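Local coordinates for hydrolase, HD family (Bacillus thuringiensis serovar konkukian, PDB 3DJB), which is probably a metal-dependent hydrolase of the HD superfamily, an all-helical protein that binds a magnesium ion, at residues L170-Y174 / I204-M208. The protein carries 3 engineered substitutions. Residues are numbered along the deposited sequence; the frame is centred on the assembly and turned at random.
Sequences LNHFY and IEQFM
L170 and I204 bring the backbones of the two segments nearest to each other, with 8.0 Å between their CA atoms; the contacts between the segments are made by side chains. Residues 170-174 lie on the short helix 171-176 and the residue before it, while 204-208 lies within the C-terminal part of the long helix 187-211, where the N of M208 donates a hydrogen bond to the O of I204 (3.3 Å).

L170 reaches across with both branches. Its CG lies anti to the backbone N (chi1 -171°), which carries the two methyls out to the facing helix. CD1 sits over the centre of the F207 ring in a CH-pi contact, 3.9 Å from the centroid and 11° off the normal. CD2 goes instead to the selenomethionine M208, meeting its CE methyl at 3.4 Å. The bent chain of M208 has SE at the edge of the F207 ring, in the ring plane. F207 is therefore met over one face by leucine and at its rim by selenium.

I204 divides its branches between two aromatic residues. The CD1 methyl approaches F173 obliquely near the root of the ring, 3.6 Å from CB. CG2 faces Y174, whose side chain comes from the opposite direction and makes its nearest approach to that methyl with OH, at 3.3 Å. The contact is otherwise made by apolar atoms, with 259 Å² buried between the segments, both sides summed.

Away from the magnesium site, this packing joins helix 171-176 and the residue before it to helix 187-211. F173 also touches T135 of helix 129-142, L170 shares a backbone hydrogen bond with M146, and F207 packs on I130 of the second subunit, which places the contact beside the dimer interface.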
# COMPACT_ATOMS: atom_id res chain seq x y z
N LEU A 170 0.41 0.50 9.24
CA LEU A 170 -0.44 1.68 9.26
C LEU A 170 0.01 2.70 10.28
O LEU A 170 -0.13 3.91 10.07
CB LEU A 170 -1.89 1.32 9.55
CG LEU A 170 -2.85 2.49 9.35
CD1 LEU A 170 -3.43 2.41 7.98
CD2 LEU A 170 -3.94 2.44 10.38
N ASN A 171 0.54 2.23 11.40
CA ASN A 171 0.99 3.14 12.44
C ASN A 171 2.13 4.03 11.97
O ASN A 171 2.17 5.22 12.28
CB ASN A 171 1.39 2.35 13.70
CG ASN A 171 0.18 1.83 14.47
OD1 ASN A 171 0.28 0.86 15.22
ND2 ASN A 171 -0.97 2.49 14.30
N HIS A 172 3.05 3.46 11.20
CA HIS A 172 4.19 4.21 10.68
C HIS A 172 3.75 5.57 10.12
O HIS A 172 4.51 6.54 10.15
CB HIS A 172 4.91 3.39 9.59
CG HIS A 172 6.11 4.06 8.99
ND1 HIS A 172 6.03 5.27 8.31
CD2 HIS A 172 7.41 3.69 8.93
CE1 HIS A 172 7.23 5.60 7.86
NE2 HIS A 172 8.08 4.65 8.22
N PHE A 173 2.52 5.65 9.63
CA PHE A 173 2.05 6.91 9.08
C PHE A 173 2.09 8.01 10.12
O PHE A 173 2.83 8.99 9.98
CB PHE A 173 0.65 6.74 8.49
CG PHE A 173 0.62 5.86 7.27
CD1 PHE A 173 -0.06 4.65 7.28
CD2 PHE A 173 1.33 6.22 6.12
CE1 PHE A 173 -0.03 3.82 6.18
CE2 PHE A 173 1.36 5.38 5.01
CZ PHE A 173 0.69 4.19 5.05
N TYR A 174 1.31 7.84 11.19
CA TYR A 174 1.28 8.83 12.27
C TYR A 174 2.66 8.94 12.88
O TYR A 174 3.11 10.04 13.21
CB TYR A 174 0.30 8.39 13.35
CG TYR A 174 -1.11 8.24 12.86
CD1 TYR A 174 -1.77 9.30 12.24
CD2 TYR A 174 -1.78 7.03 13.00
CE1 TYR A 174 -3.07 9.15 11.78
CE2 TYR A 174 -3.08 6.87 12.54
CZ TYR A 174 -3.71 7.93 11.93
OH TYR A 174 -5.00 7.76 11.48
N ILE A 204 -6.22 6.82 4.98
CA ILE A 204 -6.37 6.17 6.27
C ILE A 204 -7.82 6.34 6.76
O ILE A 204 -8.26 5.66 7.69
CB ILE A 204 -5.37 6.75 7.32
CG1 ILE A 204 -3.93 6.54 6.84
CG2 ILE A 204 -5.52 6.04 8.66
CD1 ILE A 204 -2.86 6.92 7.86
N GLU A 205 -8.55 7.23 6.10
CA GLU A 205 -9.95 7.46 6.45
C GLU A 205 -10.80 6.45 5.70
O GLU A 205 -11.82 5.99 6.22
CB GLU A 205 -10.37 8.86 6.06
CG GLU A 205 -11.60 9.36 6.78
CD GLU A 205 -11.64 10.87 6.85
OE1 GLU A 205 -11.68 11.50 5.75
OE2 GLU A 205 -11.63 11.42 7.99
N GLN A 206 -10.40 6.13 4.48
CA GLN A 206 -11.15 5.16 3.70
C GLN A 206 -10.70 3.79 4.14
O GLN A 206 -11.46 2.84 4.08
CB GLN A 206 -10.86 5.32 2.22
CG GLN A 206 -11.36 4.15 1.39
CD GLN A 206 -12.85 4.19 1.17
OE1 GLN A 206 -13.48 3.17 0.88
NE2 GLN A 206 -13.43 5.38 1.29
N PHE A 207 -9.46 3.69 4.57
CA PHE A 207 -8.94 2.41 5.01
C PHE A 207 -9.65 1.94 6.25
O PHE A 207 -10.02 0.78 6.35
CB PHE A 207 -7.44 2.50 5.29
CG PHE A 207 -6.84 1.25 5.87
CD1 PHE A 207 -7.00 0.93 7.21
CD2 PHE A 207 -6.04 0.42 5.08
CE1 PHE A 207 -6.36 -0.19 7.76
CE2 PHE A 207 -5.41 -0.70 5.63
CZ PHE A 207 -5.57 -1.00 6.96
N MSE A 208 -9.86 2.85 7.19
CA MSE A 208 -10.50 2.51 8.46
C MSE A 208 -11.95 2.07 8.35
O MSE A 208 -12.34 1.06 8.93
CB MSE A 208 -10.40 3.69 9.42
CG MSE A 208 -9.90 3.29 10.79
SE MSE A 208 -8.34 2.14 10.68
CE MSE A 208 -7.12 3.40 9.85